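Local coordinates for Bcl-2-like protein FPV039 (Fowlpox virus, PDB 5TZP) that blocks host-cell apoptosis by sequestering and inactivating several pro-apoptotic Bcl-2 proteins, BAK1 and BAX among them, at residues 46-51 with 141-146; 81-86 with 127-132; 86-91 with 135-140. All blocks are in the same frame, centred on the assembly; numbering follows the deposited sequence.

Contact 1 (46-51 with 141-146). With SO4 (sulfate ion), chain J.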
loop_
_atom_site.group_PDB
_atom_site.type_symbol
_atom_site.label_atom_id
_atom_site.label_comp_id
_atom_site.label_asym_id
_atom_site.label_seq_id
_atom_site.Cartn_x
_atom_site.Cartn_y
_atom_site.Cartn_z
ATOM N N TYR A 46 -2.782 -12.367 2.635
ATOM C CA TYR A 46 -3.780 -11.280 2.666
ATOM C C TYR A 46 -4.062 -10.910 4.096
ATOM O O TYR A 46 -4.121 -9.705 4.425
ATOM C CB TYR A 46 -5.052 -11.746 1.944
ATOM C CG TYR A 46 -6.125 -10.697 1.908
ATOM C CD1 TYR A 46 -6.132 -9.707 0.946
ATOM C CD2 TYR A 46 -7.065 -10.632 2.917
ATOM C CE1 TYR A 46 -7.144 -8.746 0.913
ATOM C CE2 TYR A 46 -8.052 -9.620 2.927
ATOM C CZ TYR A 46 -8.066 -8.721 1.902
ATOM O OH TYR A 46 -9.013 -7.709 1.773
ATOM N N ASP A 47 -4.291 -11.879 4.972
ATOM C CA ASP A 47 -4.618 -11.546 6.358
ATOM C C ASP A 47 -3.458 -10.860 7.039
ATOM O O ASP A 47 -3.668 -9.952 7.850
ATOM C CB ASP A 47 -5.031 -12.805 7.106
ATOM C CG ASP A 47 -6.512 -13.185 6.918
ATOM O OD1 ASP A 47 -7.257 -12.328 6.395
ATOM O OD2 ASP A 47 -6.848 -14.326 7.401
ATOM N N VAL A 48 -2.223 -11.232 6.695
ATOM C CA VAL A 48 -1.065 -10.507 7.236
ATOM C C VAL A 48 -1.045 -9.056 6.752
ATOM O O VAL A 48 -0.826 -8.127 7.547
ATOM C CB VAL A 48 0.261 -11.232 6.897
ATOM C CG1 VAL A 48 1.447 -10.382 7.378
ATOM C CG2 VAL A 48 0.343 -12.601 7.532
ATOM N N LEU A 49 -1.230 -8.856 5.450
ATOM C CA LEU A 49 -1.306 -7.515 4.875
ATOM C C LEU A 49 -2.363 -6.685 5.590
ATOM O O LEU A 49 -2.120 -5.520 5.970
ATOM C CB LEU A 49 -1.572 -7.632 3.370
ATOM C CG LEU A 49 -1.716 -6.261 2.653
ATOM C CD1 LEU A 49 -0.463 -5.439 2.658
ATOM C CD2 LEU A 49 -2.193 -6.472 1.231
ATOM N N LYS A 50 -3.562 -7.224 5.718
ATOM C CA LYS A 50 -4.671 -6.496 6.314
ATOM C C LYS A 50 -4.334 -6.078 7.724
ATOM O O LYS A 50 -4.560 -4.935 8.158
ATOM C CB LYS A 50 -5.910 -7.415 6.248
ATOM C CG LYS A 50 -7.052 -6.931 7.023
ATOM C CD LYS A 50 -8.348 -7.863 6.749
ATOM C CE LYS A 50 -9.369 -7.831 7.846
ATOM N NZ LYS A 50 -10.474 -8.747 7.457
ATOM N N ALA A 51 -3.813 -6.988 8.534
ATOM C CA ALA A 51 -3.461 -6.678 9.943
ATOM C C ALA A 51 -2.352 -5.623 10.029
ATOM O O ALA A 51 -2.405 -4.698 10.855
ATOM C CB ALA A 51 -3.039 -7.930 10.682
ATOM N N ASN A 141 4.327 -14.158 -0.286
ATOM C CA ASN A 141 4.768 -14.993 0.823
ATOM C C ASN A 141 5.744 -14.249 1.707
ATOM O O ASN A 141 5.786 -14.483 2.930
ATOM C CB ASN A 141 5.374 -16.300 0.266
ATOM C CG ASN A 141 5.510 -17.309 1.337
ATOM O OD1 ASN A 141 6.624 -17.494 1.910
ATOM N ND2 ASN A 141 4.450 -17.966 1.622
ATOM N N GLY A 142 6.587 -13.382 1.128
ATOM C CA GLY A 142 7.598 -12.720 1.936
ATOM C C GLY A 142 7.044 -11.793 3.002
ATOM O O GLY A 142 7.752 -11.507 3.977
ATOM N N ILE A 143 5.773 -11.389 2.866
ATOM C CA ILE A 143 5.147 -10.529 3.860
ATOM C C ILE A 143 4.901 -11.272 5.160
ATOM O O ILE A 143 4.636 -10.658 6.195
ATOM C CB ILE A 143 3.861 -9.917 3.334
ATOM C CG1 ILE A 143 3.609 -8.576 4.036
ATOM C CG2 ILE A 143 2.675 -10.857 3.533
ATOM C CD1 ILE A 143 2.392 -7.808 3.401
ATOM N N ARG A 144 4.936 -12.626 5.132
ATOM C CA ARG A 144 4.548 -13.412 6.301
ATOM C C ARG A 144 5.473 -13.216 7.493
ATOM O O ARG A 144 5.132 -13.619 8.610
ATOM C CB ARG A 144 4.342 -14.859 5.944
ATOM C CG ARG A 144 3.201 -15.097 5.013
ATOM C CD ARG A 144 3.192 -16.544 4.577
ATOM N NE ARG A 144 2.087 -16.805 3.651
ATOM C CZ ARG A 144 1.668 -18.002 3.323
ATOM N NH1 ARG A 144 2.237 -19.098 3.841
ATOM N NH2 ARG A 144 0.647 -18.223 2.488
ATOM N N ILE A 145 6.639 -12.605 7.289
ATOM C CA ILE A 145 7.487 -12.258 8.422
ATOM C C ILE A 145 6.832 -11.276 9.371
ATOM O O ILE A 145 7.322 -11.135 10.496
ATOM C CB ILE A 145 8.857 -11.785 7.934
ATOM C CG1 ILE A 145 8.800 -10.480 7.160
ATOM C CG2 ILE A 145 9.592 -12.932 7.182
ATOM C CD1 ILE A 145 10.145 -9.860 6.940
ATOM N N TYR A 146 5.767 -10.622 8.914
ATOM C CA TYR A 146 5.000 -9.735 9.780
ATOM C C TYR A 146 3.750 -10.336 10.315
ATOM O O TYR A 146 2.934 -9.609 10.926
ATOM C CB TYR A 146 4.657 -8.454 9.029
ATOM C CG TYR A 146 5.909 -7.675 8.629
ATOM C CD1 TYR A 146 6.983 -7.528 9.568
ATOM C CD2 TYR A 146 6.112 -7.322 7.397
ATOM C CE1 TYR A 146 8.166 -6.843 9.183
ATOM C CE2 TYR A 146 7.249 -6.643 7.040
ATOM C CZ TYR A 146 8.219 -6.407 7.880
ATOM O OH TYR A 146 9.322 -5.741 7.335
HETATM S S SO4 J . 0.404 -21.920 1.928
HETATM O O1 SO4 J . -0.425 -20.749 1.790
HETATM O O2 SO4 J . -0.387 -23.001 2.615
HETATM O O3 SO4 J . 0.819 -22.198 0.539
HETATM O O4 SO4 J . 1.604 -21.743 2.763
HETATM O O HOH W 1 0.383 -8.626 10.214
#

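Contact 2 (81-86 with 127-132)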
loop_
_atom_site.group_PDB
_atom_site.type_symbol
_atom_site.label_atom_id
_atom_site.label_comp_id
_atom_site.label_asym_id
_atom_site.label_seq_id
_atom_site.Cartn_x
_atom_site.Cartn_y
_atom_site.Cartn_z
ATOM N N VAL A 81 8.572 6.762 -2.425
ATOM C CA VAL A 81 8.943 5.757 -1.423
ATOM C C VAL A 81 9.866 4.715 -2.043
ATOM O O VAL A 81 10.826 4.257 -1.407
ATOM C CB VAL A 81 7.699 5.128 -0.830
ATOM C CG1 VAL A 81 8.073 3.989 0.134
ATOM C CG2 VAL A 81 6.797 6.122 -0.112
ATOM N N LEU A 82 9.555 4.280 -3.260
ATOM C CA LEU A 82 10.251 3.182 -3.939
ATOM C C LEU A 82 11.328 3.607 -4.908
ATOM O O LEU A 82 11.804 2.764 -5.665
ATOM C CB LEU A 82 9.207 2.353 -4.674
ATOM C CG LEU A 82 8.186 1.747 -3.765
ATOM C CD1 LEU A 82 7.178 1.006 -4.564
ATOM C CD2 LEU A 82 8.790 0.801 -2.745
ATOM N N GLU A 83 11.784 4.864 -4.892
ATOM C CA GLU A 83 12.717 5.279 -5.915
ATOM C C GLU A 83 14.024 4.516 -5.860
ATOM O O GLU A 83 14.615 4.204 -6.913
ATOM C CB GLU A 83 13.020 6.791 -5.809
ATOM C CG GLU A 83 13.882 7.299 -6.983
ATOM C CD GLU A 83 14.021 8.794 -7.040
ATOM O OE1 GLU A 83 13.381 9.494 -6.200
ATOM O OE2 GLU A 83 14.776 9.228 -7.957
ATOM N N ASP A 84 14.525 4.241 -4.646
ATOM C CA ASP A 84 15.866 3.679 -4.465
ATOM C C ASP A 84 15.888 2.315 -3.832
ATOM O O ASP A 84 16.893 1.617 -3.999
ATOM C CB ASP A 84 16.772 4.539 -3.532
ATOM C CG ASP A 84 17.049 5.898 -4.082
ATOM O OD1 ASP A 84 16.851 6.146 -5.320
ATOM O OD2 ASP A 84 17.492 6.752 -3.265
ATOM N N LYS A 85 14.902 1.976 -3.018
ATOM C CA LYS A 85 14.884 0.651 -2.431
ATOM C C LYS A 85 13.489 0.238 -2.030
ATOM O O LYS A 85 12.592 1.077 -1.823
ATOM C CB LYS A 85 15.798 0.534 -1.232
ATOM C CG LYS A 85 15.307 1.050 -0.028
ATOM C CD LYS A 85 16.096 0.498 1.182
ATOM C CE LYS A 85 15.542 1.142 2.462
ATOM N NZ LYS A 85 16.277 0.960 3.747
ATOM N N ILE A 86 13.283 -1.081 -1.951
ATOM C CA ILE A 86 12.017 -1.642 -1.529
ATOM C C ILE A 86 12.256 -2.537 -0.306
ATOM O O ILE A 86 13.352 -3.128 -0.135
ATOM C CB ILE A 86 11.348 -2.428 -2.674
ATOM C CG1 ILE A 86 9.888 -2.770 -2.418
ATOM C CG2 ILE A 86 12.130 -3.771 -2.972
ATOM C CD1 ILE A 86 9.163 -3.200 -3.672
ATOM N N LEU A 127 6.612 -3.125 -9.579
ATOM C CA LEU A 127 7.122 -4.051 -10.619
ATOM C C LEU A 127 8.012 -3.377 -11.650
ATOM O O LEU A 127 8.828 -4.050 -12.274
ATOM C CB LEU A 127 6.002 -4.871 -11.232
ATOM C CG LEU A 127 5.202 -5.729 -10.281
ATOM C CD1 LEU A 127 4.072 -6.363 -11.044
ATOM C CD2 LEU A 127 6.046 -6.775 -9.575
ATOM N N SER A 128 7.939 -2.049 -11.767
ATOM C CA SER A 128 8.804 -1.392 -12.724
ATOM C C SER A 128 10.270 -1.512 -12.354
ATOM O O SER A 128 11.132 -1.572 -13.262
ATOM C CB SER A 128 8.402 0.056 -12.961
ATOM O OG SER A 128 8.579 0.759 -11.768
ATOM N N LYS A 129 10.576 -1.555 -11.075
ATOM C CA LYS A 129 11.968 -1.650 -10.646
ATOM C C LYS A 129 12.283 -2.881 -9.803
ATOM O O LYS A 129 13.474 -3.238 -9.671
ATOM C CB LYS A 129 12.280 -0.413 -9.786
ATOM C CG LYS A 129 12.381 0.868 -10.655
ATOM C CD LYS A 129 12.823 2.109 -9.863
ATOM C CE LYS A 129 13.211 3.270 -10.857
ATOM N NZ LYS A 129 13.416 4.584 -10.144
ATOM N N TYR A 130 11.292 -3.537 -9.224
ATOM C CA TYR A 130 11.498 -4.584 -8.236
ATOM C C TYR A 130 10.801 -5.882 -8.600
ATOM O O TYR A 130 10.509 -6.659 -7.697
ATOM C CB TYR A 130 11.107 -4.130 -6.831
ATOM C CG TYR A 130 11.797 -2.849 -6.469
ATOM C CD1 TYR A 130 13.117 -2.817 -6.082
ATOM C CD2 TYR A 130 11.110 -1.655 -6.576
ATOM C CE1 TYR A 130 13.730 -1.617 -5.778
ATOM C CE2 TYR A 130 11.716 -0.465 -6.266
ATOM C CZ TYR A 130 13.017 -0.484 -5.872
ATOM O OH TYR A 130 13.653 0.710 -5.651
ATOM N N ARG A 131 10.552 -6.158 -9.897
ATOM C CA ARG A 131 9.884 -7.416 -10.282
ATOM C C ARG A 131 10.669 -8.644 -9.865
ATOM O O ARG A 131 10.098 -9.588 -9.292
ATOM C CB ARG A 131 9.556 -7.404 -11.782
ATOM C CG ARG A 131 8.950 -8.670 -12.328
ATOM C CD ARG A 131 8.783 -8.673 -13.866
ATOM N NE ARG A 131 7.941 -7.603 -14.347
ATOM C CZ ARG A 131 6.616 -7.676 -14.515
ATOM N NH1 ARG A 131 5.924 -8.801 -14.259
ATOM N NH2 ARG A 131 5.986 -6.607 -14.975
ATOM N N SER A 132 11.990 -8.676 -10.059
ATOM C CA SER A 132 12.776 -9.839 -9.659
ATOM C C SER A 132 12.793 -10.021 -8.153
ATOM O O SER A 132 12.685 -11.146 -7.633
ATOM C CB SER A 132 14.192 -9.652 -10.208
ATOM O OG SER A 132 14.109 -9.933 -11.569
#

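Contact 3 (86-91 with 135-140)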
loop_
_atom_site.group_PDB
_atom_site.type_symbol
_atom_site.label_atom_id
_atom_site.label_comp_id
_atom_site.label_asym_id
_atom_site.label_seq_id
_atom_site.Cartn_x
_atom_site.Cartn_y
_atom_site.Cartn_z
ATOM N N ILE A 86 13.283 -1.081 -1.951
ATOM C CA ILE A 86 12.017 -1.642 -1.529
ATOM C C ILE A 86 12.256 -2.537 -0.306
ATOM O O ILE A 86 13.352 -3.128 -0.135
ATOM C CB ILE A 86 11.348 -2.428 -2.674
ATOM C CG1 ILE A 86 9.888 -2.770 -2.418
ATOM C CG2 ILE A 86 12.130 -3.771 -2.972
ATOM C CD1 ILE A 86 9.163 -3.200 -3.672
ATOM N N ASN A 87 11.247 -2.647 0.561
ATOM C CA ASN A 87 11.172 -3.644 1.617
ATOM C C ASN A 87 9.714 -3.801 1.986
ATOM O O ASN A 87 8.871 -3.024 1.523
ATOM C CB ASN A 87 12.079 -3.336 2.828
ATOM C CG ASN A 87 11.757 -2.063 3.516
ATOM O OD1 ASN A 87 10.554 -1.805 3.767
ATOM N ND2 ASN A 87 12.758 -1.311 3.948
ATOM N N TRP A 88 9.378 -4.799 2.779
ATOM C CA TRP A 88 7.991 -5.068 3.067
ATOM C C TRP A 88 7.369 -3.988 3.924
ATOM O O TRP A 88 6.173 -3.671 3.739
ATOM C CB TRP A 88 7.790 -6.450 3.716
ATOM C CG TRP A 88 7.877 -7.510 2.703
ATOM C CD1 TRP A 88 8.908 -8.462 2.582
ATOM C CD2 TRP A 88 6.936 -7.812 1.666
ATOM N NE1 TRP A 88 8.630 -9.248 1.518
ATOM C CE2 TRP A 88 7.446 -8.901 0.912
ATOM C CE3 TRP A 88 5.728 -7.239 1.275
ATOM C CZ2 TRP A 88 6.765 -9.419 -0.156
ATOM C CZ3 TRP A 88 5.075 -7.771 0.182
ATOM C CH2 TRP A 88 5.592 -8.847 -0.499
ATOM N N GLY A 89 8.085 -3.354 4.845
ATOM C CA GLY A 89 7.494 -2.250 5.592
ATOM C C GLY A 89 7.082 -1.098 4.705
ATOM O O GLY A 89 6.067 -0.456 4.962
ATOM N N ARG A 90 7.900 -0.796 3.711
ATOM C CA ARG A 90 7.603 0.243 2.736
ATOM C C ARG A 90 6.345 -0.107 1.942
ATOM O O ARG A 90 5.485 0.752 1.679
ATOM C CB ARG A 90 8.777 0.544 1.829
ATOM C CG ARG A 90 9.900 1.309 2.613
ATOM C CD ARG A 90 11.068 1.550 1.759
ATOM N NE ARG A 90 12.139 2.232 2.500
ATOM C CZ ARG A 90 12.886 3.185 1.958
ATOM N NH1 ARG A 90 12.663 3.692 0.752
ATOM N NH2 ARG A 90 13.749 3.779 2.792
ATOM N N ILE A 91 6.276 -1.350 1.465
ATOM C CA ILE A 91 5.101 -1.831 0.705
ATOM C C ILE A 91 3.865 -1.710 1.561
ATOM O O ILE A 91 2.831 -1.204 1.107
ATOM C CB ILE A 91 5.341 -3.272 0.197
ATOM C CG1 ILE A 91 6.401 -3.254 -0.883
ATOM C CG2 ILE A 91 4.033 -3.869 -0.339
ATOM C CD1 ILE A 91 6.884 -4.706 -1.248
ATOM N N ILE A 135 9.312 -11.584 -7.200
ATOM C CA ILE A 135 9.254 -13.007 -7.512
ATOM C C ILE A 135 10.115 -13.787 -6.538
ATOM O O ILE A 135 9.737 -14.874 -6.044
ATOM C CB ILE A 135 9.707 -13.222 -8.979
ATOM C CG1 ILE A 135 8.697 -12.565 -9.921
ATOM C CG2 ILE A 135 9.912 -14.714 -9.263
ATOM C CD1 ILE A 135 9.228 -12.425 -11.345
ATOM N N ASP A 136 11.274 -13.260 -6.202
ATOM C CA ASP A 136 12.198 -13.970 -5.315
ATOM C C ASP A 136 11.711 -14.062 -3.874
ATOM O O ASP A 136 12.134 -14.950 -3.117
ATOM C CB ASP A 136 13.576 -13.315 -5.430
ATOM C CG ASP A 136 14.576 -14.002 -4.608
ATOM O OD1 ASP A 136 14.922 -15.148 -5.003
ATOM O OD2 ASP A 136 14.889 -13.426 -3.545
ATOM N N GLN A 137 10.836 -13.152 -3.466
ATOM C CA GLN A 137 10.112 -13.188 -2.225
ATOM C C GLN A 137 9.027 -14.250 -2.225
ATOM O O GLN A 137 8.294 -14.394 -1.250
ATOM C CB GLN A 137 9.486 -11.843 -1.922
ATOM C CG GLN A 137 10.508 -10.743 -1.478
ATOM C CD GLN A 137 11.196 -11.118 -0.212
ATOM O OE1 GLN A 137 10.535 -11.311 0.805
ATOM N NE2 GLN A 137 12.515 -11.177 -0.231
ATOM N N ASP A 138 8.902 -15.004 -3.319
ATOM C CA ASP A 138 7.714 -15.866 -3.564
ATOM C C ASP A 138 6.431 -15.037 -3.485
ATOM O O ASP A 138 5.472 -15.372 -2.801
ATOM C CB ASP A 138 7.673 -17.110 -2.644
ATOM C CG ASP A 138 6.577 -18.079 -2.976
ATOM O OD1 ASP A 138 6.098 -18.130 -4.165
ATOM O OD2 ASP A 138 6.154 -18.748 -1.988
ATOM N N TYR A 139 6.467 -13.906 -4.204
ATOM C CA TYR A 139 5.342 -12.994 -4.322
ATOM C C TYR A 139 4.998 -12.512 -2.919
ATOM O O TYR A 139 5.857 -12.020 -2.172
ATOM C CB TYR A 139 4.197 -13.667 -5.108
ATOM C CG TYR A 139 4.649 -14.288 -6.383
ATOM C CD1 TYR A 139 4.830 -13.527 -7.529
ATOM C CD2 TYR A 139 5.053 -15.579 -6.412
ATOM C CE1 TYR A 139 5.259 -14.120 -8.718
ATOM C CE2 TYR A 139 5.505 -16.158 -7.583
ATOM C CZ TYR A 139 5.619 -15.398 -8.710
ATOM O OH TYR A 139 6.058 -16.074 -9.853
ATOM N N TRP A 140 3.750 -12.630 -2.487
ATOM C CA TRP A 140 3.308 -12.098 -1.198
ATOM C C TRP A 140 3.779 -12.964 -0.033
ATOM O O TRP A 140 3.718 -12.489 1.092
ATOM C CB TRP A 140 1.783 -11.890 -1.152
ATOM C CG TRP A 140 1.311 -10.916 -2.175
ATOM C CD1 TRP A 140 0.819 -11.235 -3.394
ATOM C CD2 TRP A 140 1.352 -9.519 -2.034
ATOM N NE1 TRP A 140 0.512 -10.027 -4.041
ATOM C CE2 TRP A 140 0.848 -8.982 -3.230
ATOM C CE3 TRP A 140 1.751 -8.655 -1.014
ATOM C CZ2 TRP A 140 0.711 -7.585 -3.416
ATOM C CZ3 TRP A 140 1.586 -7.307 -1.170
ATOM C CH2 TRP A 140 1.125 -6.773 -2.396
#

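Contact 1 (46-51 with 141-146)
Val48, near the start of helix 43-68, carries the largest share of this contact with the 3-10 turn that follows helix 115-136. Its CB points at the turn and lies 4.2 Å from CG2 of Ile143. From there the side chain forks. CG1 stands anti to the backbone N (chi1 175°), which drives it into the turn: it sits 3.4 Å from the carbonyl O of Ile143, the same oxygen that accepts the backbone N-H of Tyr146, and it also packs against CB of Tyr146 at 4.1 Å. CG2, beside the backbone N, comes no nearer to the turn than 4.5 Å, at CA of Arg144. One residue on, Leu49 crosses Ile143 obliquely, and the methyl CD1 of Leu49 meets CD1 of Ile143 at 3.8 Å. Ile143 continues onto Trp88 and Ile92 of helix 88-105, while Leu49 leans on Met22 and Tyr26 of helix 14-32, so the apolar patch runs into the core of the helical bundle.

No direct hydrogen bond joins the two segments. Instead a water donates to both backbones, 3.0 Å from Val48 O and 2.8 Å from Tyr146 O. Arg144 borders the patch with its chain extended from CG to NE. Its NH1 and NH2 take two sulfate oxygens end-on, NH2 of Arg144 reaching O1 at 2.8 Å in an almost straight bond (170°), with the sulfur in the guanidinium plane; the ion probably comes from the crystallisation liquor. Ser45 binds NE and Asp42 forms a salt bridge with NH2, which ties the turn to residues at and just before the start of helix 43-68. Apolar shape and burial thus join helix and C-terminal turn in this Bcl-2 fold, and the facing carbonyls, both acceptors, are bridged by water.

Contact 2 (81-86 with 127-132)
The hydroxyl of Tyr130 is the best-held polar atom here, and one hydrogen bond grips it: OH donates to the carbonyl O of Leu82 at 2.8 Å. The acceptor lies in the BH1 motif of this Bcl-2 fold, on the turn between helix 74-81 and helix 88-105, whereas Tyr130 projects from helix 115-136. Leu82 is the first residue to leave helical geometry at the end of helix 74-81. The hydroxyl approaches from above the carbonyl plane, 39° out of it, with a C=O...O angle of 140°, so the bond is short but not aimed along a lone pair. Lys85 N is also near the hydroxyl, but its angle is too poor for a second bond.

The ring that carries this hydroxyl is packed on both faces. Over its centre lies CB of Ile86, in a CH-pi contact 3.7 Å from the Tyr130 centroid and almost on the ring normal. The two branches of Ile86 straddle the ring's base: CG2 comes down on CD1 of Tyr130, and CD1 of Ile86 reaches CD2 and CB of the tyrosine. On the opposite face CB of Lys129 stands 3.5 Å above the plane of the Tyr130 ring, displaced toward the rim. Leu82 O lies at the ring edge, in plane, and CB of Leu82 packs on CE2 of Tyr130 at 4.1 Å. Ile86 also reaches Ile126 and Trp133 on the same helix, so the turn is pressed against helix 115-136.

The exposed margin is looser. Lys129, extended beyond CG, runs alongside Glu83 and points the same way, yet their charged ends stay apart, with OE2 of Glu83 5.3 Å from NZ of Lys129. Across the contact, NZ of Lys129 makes a weak hydrogen bond to O of Glu83, at 3.5 Å.

Contact 3 (86-91 with 135-140)
Trp88, in the first turn of helix 88-105, buries the most surface here and presents different parts of its indole to Gln137 and Trp140. Its CG stands anti to the carbonyl carbon (chi1 -77°), sending the ring across to the chain that leaves helix 115-136. The pyrrole N-H meets Gln137 tip to tip: NE1 of Trp88 donates to OE1 of Gln137 at 2.9 Å, nearly straight at 171°. The oxygen lies in the indole plane, but the amide is turned about 60° from it, so the donor comes in from above the amide plane. The bend at chi2 of Gln137 turns the amide toward NE1, while its CB, set by the backbone, packs 4.0 Å from CZ2 of Trp88.

The benzene end serves the second aromatic. CZ3 of Trp88 lies 3.6 Å from CE3 of Trp140, and the six-membered rings meet obliquely, their centroids 5.8 Å apart. Trp140 starts out pointing away from helix 88-105, yet its ring swings back to reach Trp88 and, more loosely, Ile91; its own NE1 is satisfied by the carbonyl O of Ile18. CD1 of Ile91 also covers one face of the Trp88 indole, 3.7 Å above its plane.

Between Gln137 and Trp140, Asp138 has positive phi and ends helix 115-136 in a Schellman motif. At the start of helix 88-105, OD1 of Asn87 caps it by accepting Arg90 N. Asn87 and Arg90 bind acidic side chains of the bound BH3 peptide, while Trp88 between them is buried against Gln137 and Trp140; Asn-Trp-Gly-Arg is the BH1 signature of the Bcl-2 groove.

Contacts 2 and 3 are consecutive along BH1: they share Ile86, both draw on helix 115-136, and their centres are 10 Å apart. Arg90 joins them directly, its NH1 lying 2.9 Å from Val81 O in a probable hydrogen bond. Contact 1 adjoins contact 3, again with centres 10 Å apart, because the 141-146 turn packs on Trp88; C of Gly142 is 3.3 Å from its NE1. Contacts 1 and 2 do not touch, about 9 Å separating their nearest atoms. The bound BH3 peptide reaches all three: Tyr146 meets an aromatic side chain edge-to-face, Val81 packs on its backbone, and Arg90 forms a salt bridge with an acidic residue.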